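PDB 4R1D: uncharacterized protein from Pseudomonas aeruginosa PAO1, which binds the type VI secretion lipase effector Tle4 as its cognate immunity protein Tli4, probably protecting the producing cell from it. Local coordinates for residues G5-D17 and R136-C148. Sequence-based numbering, arbitrary orientation.
Sequences GWITHCFGRFLID and RAPKEIPSEPGFC
Gly12, in the type II' turn of the beta hairpin formed by strands 7-11 and 14-18, pairs with Cys148 of strand 146-149 in a single antiparallel hydrogen-bonded bridge. The bridge ties the hairpin, in the N-terminal Tli4 family region, to a strand of the C-terminal one. The case illustrates how a hairpin end can be docked by two backbone bonds and a few well-placed side chains. Gly12 N donates to Cys148 O at 3.0 Å, and Cys148 N returns a nearly straight bond to Gly12 O at 2.9 Å. Phe147, its CG anti to the backbone N (chi1 -174°), lays one ring face against the turn, and Gly12 CA sits 3.5 Å from the ring centroid in a CH-pi contact.

Arg13 can be followed outward from CB. CB and CG form the stem, CG lying anti to the carbonyl carbon (chi1 -53°); the bend at chi2 (-80°) then carries CD near Gly146 O and NE to 3.9 Å from Phe147 CB. CZ lies over the Gly146-Phe147 peptide, so that one guanidinium face rests on Gly146 C and Phe147 N. NH2 approaches Phe147 CB, while NH1 reaches Gly146 CA and shares water 4 with Gly146 N. Beyond the two segments, NE forms a salt bridge to Glu162 and NH1 bonds to Gly156 O, which together help fix the planar group.

Along the hairpin the contact is made by apolar side chains and bridging waters. Cys10 CB packs on Cys148 SG, and its own SG nestles among Ile141 and Pro142. The two branches of Ile141 diverge, the CG1 arm ending in CD1 against Thr8 CG2 and the CG2 methyl meeting Leu15 CD2. Water 1 links Thr8 O to Lys139 O. In Arg136, NH1 bonds to Glu140 O and water 2, NE to Ala152 O and NH2 to Ile149 O; water 3 accepts from NH2 at 2.9 Å and donates to Cys10 O.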
ATOM      1  N   GLY B   5     -10.517 -39.064  -1.709  1.00 31.25           N
ATOM      2  CA  GLY B   5      -9.407 -38.469  -2.430  1.00 34.43           C
ATOM      3  C   GLY B   5      -8.859 -37.182  -1.828  1.00 25.33           C
ATOM      4  O   GLY B   5      -7.851 -36.658  -2.308  1.00 28.03           O
ATOM      5  N   TRP B   6      -9.512 -36.664  -0.791  1.00 28.57           N
ATOM      6  CA  TRP B   6      -8.995 -35.470  -0.122  1.00 28.17           C
ATOM      7  C   TRP B   6      -7.591 -35.731   0.404  1.00 25.30           C
ATOM      8  O   TRP B   6      -7.235 -36.871   0.708  1.00 26.36           O
ATOM      9  CB  TRP B   6      -9.917 -35.013   1.012  1.00 23.41           C
ATOM     10  CG  TRP B   6     -11.125 -34.296   0.533  1.00 25.12           C
ATOM     11  CD1 TRP B   6     -11.903 -34.619  -0.548  1.00 24.49           C
ATOM     12  CD2 TRP B   6     -11.688 -33.103   1.090  1.00 20.71           C
ATOM     13  NE1 TRP B   6     -12.933 -33.708  -0.675  1.00 23.42           N
ATOM     14  CE2 TRP B   6     -12.818 -32.771   0.319  1.00 23.15           C
ATOM     15  CE3 TRP B   6     -11.351 -32.288   2.177  1.00 20.82           C
ATOM     16  CZ2 TRP B   6     -13.608 -31.652   0.592  1.00 28.64           C
ATOM     17  CZ3 TRP B   6     -12.138 -31.189   2.447  1.00 18.62           C
ATOM     18  CH2 TRP B   6     -13.254 -30.884   1.665  1.00 26.15           C
ATOM     19  N   ILE B   7      -6.791 -34.671   0.497  1.00 22.31           N
ATOM     20  CA  ILE B   7      -5.389 -34.778   0.884  1.00 19.48           C
ATOM     21  C   ILE B   7      -5.123 -34.034   2.192  1.00 23.27           C
ATOM     22  O   ILE B   7      -5.506 -32.866   2.343  1.00 20.38           O
ATOM     23  CB  ILE B   7      -4.476 -34.180  -0.213  1.00 25.01           C
ATOM     24  CG1 ILE B   7      -4.683 -34.914  -1.539  1.00 25.25           C
ATOM     25  CG2 ILE B   7      -3.011 -34.211   0.203  1.00 22.41           C
ATOM     26  CD1 ILE B   7      -3.995 -34.248  -2.721  1.00 33.88           C
ATOM     27  N   THR B   8      -4.466 -34.708   3.127  1.00 21.12           N
ATOM     28  CA  THR B   8      -4.055 -34.083   4.383  1.00 20.40           C
ATOM     29  C   THR B   8      -2.719 -33.372   4.183  1.00 26.41           C
ATOM     30  O   THR B   8      -1.728 -33.998   3.801  1.00 23.92           O
ATOM     31  CB  THR B   8      -3.934 -35.128   5.513  1.00 24.37           C
ATOM     32  OG1 THR B   8      -5.221 -35.706   5.774  1.00 21.28           O
ATOM     33  CG2 THR B   8      -3.375 -34.497   6.786  1.00 24.43           C
ATOM     34  N   HIS B   9      -2.705 -32.062   4.427  1.00 21.19           N
ATOM     35  CA  HIS B   9      -1.536 -31.230   4.191  1.00 17.62           C
ATOM     36  C   HIS B   9      -0.942 -30.766   5.519  1.00 18.28           C
ATOM     37  O   HIS B   9      -1.669 -30.510   6.477  1.00 19.06           O
ATOM     38  CB  HIS B   9      -1.919 -29.982   3.379  1.00 14.36           C
ATOM     39  CG  HIS B   9      -2.407 -30.278   1.996  1.00 16.01           C
ATOM     40  ND1 HIS B   9      -1.567 -30.327   0.905  1.00 19.55           N
ATOM     41  CD2 HIS B   9      -3.652 -30.513   1.523  1.00 18.53           C
ATOM     42  CE1 HIS B   9      -2.269 -30.601  -0.178  1.00 19.09           C
ATOM     43  NE2 HIS B   9      -3.540 -30.714   0.167  1.00 20.54           N
ATOM     44  N   CYS B  10       0.380 -30.654   5.566  1.00 16.70           N
ATOM     45  CA  CYS B  10       1.063 -30.075   6.719  1.00 17.62           C
ATOM     46  C   CYS B  10       1.401 -28.630   6.416  1.00 19.56           C
ATOM     47  O   CYS B  10       2.058 -28.347   5.416  1.00 18.45           O
ATOM     48  CB  CYS B  10       2.378 -30.778   6.985  1.00 17.54           C
ATOM     49  SG  CYS B  10       2.267 -32.534   7.327  1.00 21.16           S
ATOM     50  N   PHE B  11       0.955 -27.723   7.280  1.00 15.60           N
ATOM     51  CA  PHE B  11       1.345 -26.319   7.194  1.00 17.63           C
ATOM     52  C   PHE B  11       1.785 -25.877   8.591  1.00 12.61           C
ATOM     53  O   PHE B  11       1.005 -25.935   9.542  1.00 16.34           O
ATOM     54  CB  PHE B  11       0.182 -25.448   6.703  1.00 13.84           C
ATOM     55  CG  PHE B  11      -0.323 -25.809   5.328  1.00 15.45           C
ATOM     56  CD1 PHE B  11       0.524 -25.778   4.225  1.00 19.38           C
ATOM     57  CD2 PHE B  11      -1.654 -26.152   5.139  1.00 17.33           C
ATOM     58  CE1 PHE B  11       0.052 -26.106   2.954  1.00 17.12           C
ATOM     59  CE2 PHE B  11      -2.139 -26.479   3.874  1.00 17.52           C
ATOM     60  CZ  PHE B  11      -1.284 -26.454   2.781  1.00 14.93           C
ATOM     61  N   GLY B  12       3.041 -25.484   8.734  1.00 14.17           N
ATOM     62  CA  GLY B  12       3.529 -25.062  10.040  1.00 16.48           C
ATOM     63  C   GLY B  12       3.354 -26.187  11.047  1.00 19.68           C
ATOM     64  O   GLY B  12       3.819 -27.307  10.805  1.00 15.78           O
ATOM     65  N   ARG B  13       2.670 -25.906  12.158  1.00 18.08           N
ATOM     66  CA  ARG B  13       2.464 -26.913  13.204  1.00 13.42           C
ATOM     67  C   ARG B  13       1.185 -27.702  12.987  1.00 14.81           C
ATOM     68  O   ARG B  13       0.858 -28.582  13.785  1.00 18.81           O
ATOM     69  CB  ARG B  13       2.401 -26.256  14.598  1.00 16.10           C
ATOM     70  CG  ARG B  13       3.586 -25.360  14.940  1.00 18.50           C
ATOM     71  CD  ARG B  13       4.820 -26.139  15.404  1.00 19.54           C
ATOM     72  NE  ARG B  13       6.031 -25.311  15.395  1.00 20.83           N
ATOM     73  CZ  ARG B  13       7.217 -25.706  15.854  1.00 24.49           C
ATOM     74  NH1 ARG B  13       7.351 -26.917  16.389  1.00 22.93           N
ATOM     75  NH2 ARG B  13       8.269 -24.896  15.788  1.00 19.78           N
ATOM     76  N   PHE B  14       0.469 -27.400  11.907  1.00 18.08           N
ATOM     77  CA  PHE B  14      -0.898 -27.889  11.748  1.00 19.31           C
ATOM     78  C   PHE B  14      -1.120 -28.820  10.560  1.00 19.21           C
ATOM     79  O   PHE B  14      -0.297 -28.894   9.654  1.00 18.24           O
ATOM     80  CB  PHE B  14      -1.879 -26.703  11.701  1.00 17.96           C
ATOM     81  CG  PHE B  14      -2.037 -26.019  13.034  1.00 18.48           C
ATOM     82  CD1 PHE B  14      -3.128 -26.303  13.847  1.00 17.52           C
ATOM     83  CD2 PHE B  14      -1.068 -25.141  13.494  1.00 17.76           C
ATOM     84  CE1 PHE B  14      -3.260 -25.707  15.082  1.00 19.86           C
ATOM     85  CE2 PHE B  14      -1.194 -24.539  14.740  1.00 19.19           C
ATOM     86  CZ  PHE B  14      -2.288 -24.822  15.530  1.00 20.65           C
ATOM     87  N   LEU B  15      -2.249 -29.519  10.590  1.00 15.86           N
ATOM     88  CA  LEU B  15      -2.732 -30.309   9.455  1.00 15.93           C
ATOM     89  C   LEU B  15      -4.104 -29.790   9.033  1.00 17.12           C
ATOM     90  O   LEU B  15      -4.857 -29.273   9.858  1.00 17.75           O
ATOM     91  CB  LEU B  15      -2.892 -31.784   9.858  1.00 18.57           C
ATOM     92  CG  LEU B  15      -1.682 -32.527  10.417  1.00 20.32           C
ATOM     93  CD1 LEU B  15      -2.110 -33.921  10.879  1.00 19.17           C
ATOM     94  CD2 LEU B  15      -0.586 -32.620   9.377  1.00 15.49           C
ATOM     95  N   ILE B  16      -4.432 -29.955   7.755  1.00 13.23           N
ATOM     96  CA  ILE B  16      -5.744 -29.612   7.239  1.00 15.81           C
ATOM     97  C   ILE B  16      -6.003 -30.471   6.009  1.00 19.18           C
ATOM     98  O   ILE B  16      -5.068 -30.811   5.289  1.00 17.91           O
ATOM     99  CB  ILE B  16      -5.830 -28.113   6.855  1.00 15.73           C
ATOM    100  CG1 ILE B  16      -7.285 -27.703   6.624  1.00 16.78           C
ATOM    101  CG2 ILE B  16      -4.966 -27.812   5.623  1.00 18.60           C
ATOM    102  CD1 ILE B  16      -7.469 -26.193   6.386  1.00 14.27           C
ATOM    103  N   ASP B  17      -7.264 -30.829   5.772  1.00 19.60           N
ATOM    104  CA  ASP B  17      -7.619 -31.618   4.596  1.00 21.39           C
ATOM    105  C   ASP B  17      -8.246 -30.758   3.504  1.00 19.46           C
ATOM    106  O   ASP B  17      -9.081 -29.910   3.791  1.00 20.52           O
ATOM    107  CB  ASP B  17      -8.596 -32.739   4.979  1.00 20.97           C
ATOM    108  CG  ASP B  17      -8.058 -33.642   6.091  1.00 21.75           C
ATOM    109  OD1 ASP B  17      -6.838 -33.654   6.346  1.00 18.76           O
ATOM    110  OD2 ASP B  17      -8.870 -34.351   6.715  1.00 22.72           O
ATOM    111  N   ARG B 136      11.648 -33.423   4.076  1.00 20.77           N
ATOM    112  CA  ARG B 136      10.522 -34.352   4.074  1.00 20.03           C
ATOM    113  C   ARG B 136       9.960 -34.412   2.653  1.00 18.57           C
ATOM    114  O   ARG B 136      10.148 -33.482   1.870  1.00 20.54           O
ATOM    115  CB  ARG B 136       9.423 -33.919   5.070  1.00 22.98           C
ATOM    116  CG  ARG B 136       8.607 -32.693   4.618  1.00 19.91           C
ATOM    117  CD  ARG B 136       7.579 -32.211   5.659  1.00 17.79           C
ATOM    118  NE  ARG B 136       6.958 -30.985   5.156  1.00 19.10           N
ATOM    119  CZ  ARG B 136       5.777 -30.929   4.541  1.00 19.61           C
ATOM    120  NH1 ARG B 136       5.043 -32.021   4.394  1.00 16.41           N
ATOM    121  NH2 ARG B 136       5.320 -29.768   4.086  1.00 17.93           N
ATOM    122  N   ALA B 137       9.293 -35.512   2.313  1.00 19.49           N
ATOM    123  CA  ALA B 137       8.618 -35.616   1.024  1.00 20.86           C
ATOM    124  C   ALA B 137       7.453 -34.638   1.033  1.00 21.78           C
ATOM    125  O   ALA B 137       6.964 -34.279   2.105  1.00 21.44           O
ATOM    126  CB  ALA B 137       8.130 -37.052   0.789  1.00 17.40           C
ATOM    127  N   PRO B 138       7.013 -34.189  -0.156  1.00 21.26           N
ATOM    128  CA  PRO B 138       6.023 -33.106  -0.232  1.00 25.06           C
ATOM    129  C   PRO B 138       4.772 -33.332   0.612  1.00 26.43           C
ATOM    130  O   PRO B 138       4.233 -32.359   1.142  1.00 28.16           O
ATOM    131  CB  PRO B 138       5.660 -33.073  -1.720  1.00 27.49           C
ATOM    132  CG  PRO B 138       6.909 -33.523  -2.407  1.00 28.83           C
ATOM    133  CD  PRO B 138       7.520 -34.568  -1.487  1.00 20.62           C
ATOM    134  N   LYS B 139       4.310 -34.575   0.731  1.00 19.87           N
ATOM    135  CA  LYS B 139       3.127 -34.871   1.535  1.00 21.50           C
ATOM    136  C   LYS B 139       3.427 -35.717   2.781  1.00 21.38           C
ATOM    137  O   LYS B 139       2.523 -36.211   3.445  1.00 20.61           O
ATOM    138  CB  LYS B 139       2.036 -35.524   0.677  1.00 24.65           C
ATOM    139  CG  LYS B 139       1.596 -34.675  -0.518  1.00 27.45           C
ATOM    140  CD  LYS B 139       0.459 -35.359  -1.274  1.00 36.99           C
ATOM    141  CE  LYS B 139       0.534 -35.105  -2.777  1.00 45.77           C
ATOM    142  NZ  LYS B 139       1.602 -35.913  -3.441  1.00 46.07           N
ATOM    143  N   GLU B 140       4.701 -35.849   3.118  1.00 21.16           N
ATOM    144  CA  GLU B 140       5.079 -36.629   4.283  1.00 20.42           C
ATOM    145  C   GLU B 140       4.724 -35.876   5.561  1.00 23.30           C
ATOM    146  O   GLU B 140       5.065 -34.704   5.711  1.00 19.81           O
ATOM    147  CB  GLU B 140       6.577 -36.933   4.252  1.00 18.40           C
ATOM    148  CG  GLU B 140       7.041 -37.809   5.391  1.00 22.21           C
ATOM    149  CD  GLU B 140       8.542 -38.047   5.374  1.00 25.70           C
ATOM    150  OE1 GLU B 140       9.265 -37.360   4.617  1.00 22.51           O
ATOM    151  OE2 GLU B 140       8.994 -38.942   6.109  1.00 27.25           O
ATOM    152  N   ILE B 141       4.055 -36.563   6.482  1.00 19.47           N
ATOM    153  CA  ILE B 141       3.672 -35.981   7.769  1.00 16.92           C
ATOM    154  C   ILE B 141       4.674 -36.374   8.851  1.00 24.07           C
ATOM    155  O   ILE B 141       4.715 -37.526   9.270  1.00 23.46           O
ATOM    156  CB  ILE B 141       2.276 -36.473   8.181  1.00 22.51           C
ATOM    157  CG1 ILE B 141       1.258 -36.146   7.084  1.00 22.48           C
ATOM    158  CG2 ILE B 141       1.870 -35.887   9.547  1.00 24.21           C
ATOM    159  CD1 ILE B 141      -0.177 -36.615   7.383  1.00 28.24           C
ATOM    160  N   PRO B 142       5.490 -35.421   9.310  1.00 20.83           N
ATOM    161  CA  PRO B 142       6.534 -35.768  10.286  1.00 25.79           C
ATOM    162  C   PRO B 142       5.956 -36.110  11.652  1.00 23.48           C
ATOM    163  O   PRO B 142       5.048 -35.434  12.126  1.00 21.72           O
ATOM    164  CB  PRO B 142       7.366 -34.484  10.384  1.00 24.41           C
ATOM    165  CG  PRO B 142       7.052 -33.727   9.121  1.00 23.02           C
ATOM    166  CD  PRO B 142       5.626 -34.042   8.820  1.00 19.79           C
ATOM    167  N   SER B 143       6.477 -37.159  12.285  1.00 25.32           N
ATOM    168  CA  SER B 143       6.066 -37.475  13.639  1.00 24.64           C
ATOM    169  C   SER B 143       6.931 -36.730  14.657  1.00 23.37           C
ATOM    170  O   SER B 143       6.570 -36.627  15.826  1.00 32.17           O
ATOM    171  CB  SER B 143       6.122 -38.989  13.885  1.00 32.72           C
ATOM    172  OG  SER B 143       7.446 -39.468  13.758  1.00 34.38           O
ATOM    173  N   GLU B 144       8.069 -36.208  14.210  1.00 27.02           N
ATOM    174  CA  GLU B 144       8.915 -35.355  15.047  1.00 27.03           C
ATOM    175  C   GLU B 144       8.291 -33.956  15.160  1.00 26.37           C
ATOM    176  O   GLU B 144       7.645 -33.496  14.226  1.00 23.37           O
ATOM    177  CB  GLU B 144      10.323 -35.255  14.445  1.00 32.61           C
ATOM    178  CG  GLU B 144      11.197 -34.135  15.019  1.00 38.58           C
ATOM    179  CD  GLU B 144      12.652 -34.171  14.529  1.00 44.59           C
ATOM    180  OE1 GLU B 144      12.911 -34.599  13.385  1.00 37.46           O
ATOM    181  OE2 GLU B 144      13.546 -33.765  15.298  1.00 52.75           O
ATOM    182  N   PRO B 145       8.472 -33.287  16.310  1.00 27.59           N
ATOM    183  CA  PRO B 145       7.983 -31.909  16.467  1.00 26.89           C
ATOM    184  C   PRO B 145       8.679 -30.974  15.488  1.00 21.56           C
ATOM    185  O   PRO B 145       9.860 -31.167  15.183  1.00 20.94           O
ATOM    186  CB  PRO B 145       8.403 -31.547  17.897  1.00 27.23           C
ATOM    187  CG  PRO B 145       8.541 -32.866  18.605  1.00 29.72           C
ATOM    188  CD  PRO B 145       9.036 -33.827  17.563  1.00 30.95           C
ATOM    189  N   GLY B 146       7.965 -29.964  15.000  1.00 20.94           N
ATOM    190  CA  GLY B 146       8.587 -28.989  14.121  1.00 19.97           C
ATOM    191  C   GLY B 146       7.606 -28.245  13.238  1.00 17.36           C
ATOM    192  O   GLY B 146       6.427 -28.595  13.180  1.00 19.05           O
ATOM    193  N   PHE B 147       8.122 -27.237  12.535  1.00 19.33           N
ATOM    194  CA  PHE B 147       7.327 -26.337  11.710  1.00 19.84           C
ATOM    195  C   PHE B 147       7.508 -26.696  10.229  1.00 14.47           C
ATOM    196  O   PHE B 147       8.584 -26.518   9.668  1.00 18.29           O
ATOM    197  CB  PHE B 147       7.788 -24.903  11.990  1.00 18.07           C
ATOM    198  CG  PHE B 147       6.961 -23.845  11.311  1.00 17.96           C
ATOM    199  CD1 PHE B 147       5.814 -23.345  11.911  1.00 20.58           C
ATOM    200  CD2 PHE B 147       7.345 -23.336  10.086  1.00 18.41           C
ATOM    201  CE1 PHE B 147       5.062 -22.360  11.283  1.00 18.70           C
ATOM    202  CE2 PHE B 147       6.597 -22.362   9.461  1.00 18.87           C
ATOM    203  CZ  PHE B 147       5.457 -21.875  10.056  1.00 15.85           C
ATOM    204  N   CYS B 148       6.459 -27.220   9.606  1.00 17.32           N
ATOM    205  CA  CYS B 148       6.552 -27.692   8.232  1.00 16.90           C
ATOM    206  C   CYS B 148       6.502 -26.555   7.231  1.00 17.84           C
ATOM    207  O   CYS B 148       5.666 -25.670   7.342  1.00 17.68           O
ATOM    208  CB  CYS B 148       5.439 -28.688   7.919  1.00 15.92           C
ATOM    209  SG  CYS B 148       5.680 -30.335   8.673  1.00 19.54           S
TER
HETATM  210  O   HOH W   1       0.971 -34.017   4.135  1.00 25.21           O
HETATM  211  O   HOH W   2       2.162 -31.696   3.509  1.00 22.82           O
HETATM  212  O   HOH W   3       3.059 -28.663   2.693  1.00 31.31           O
HETATM  213  O   HOH W   4       5.506 -29.458  16.402  1.00 22.95           O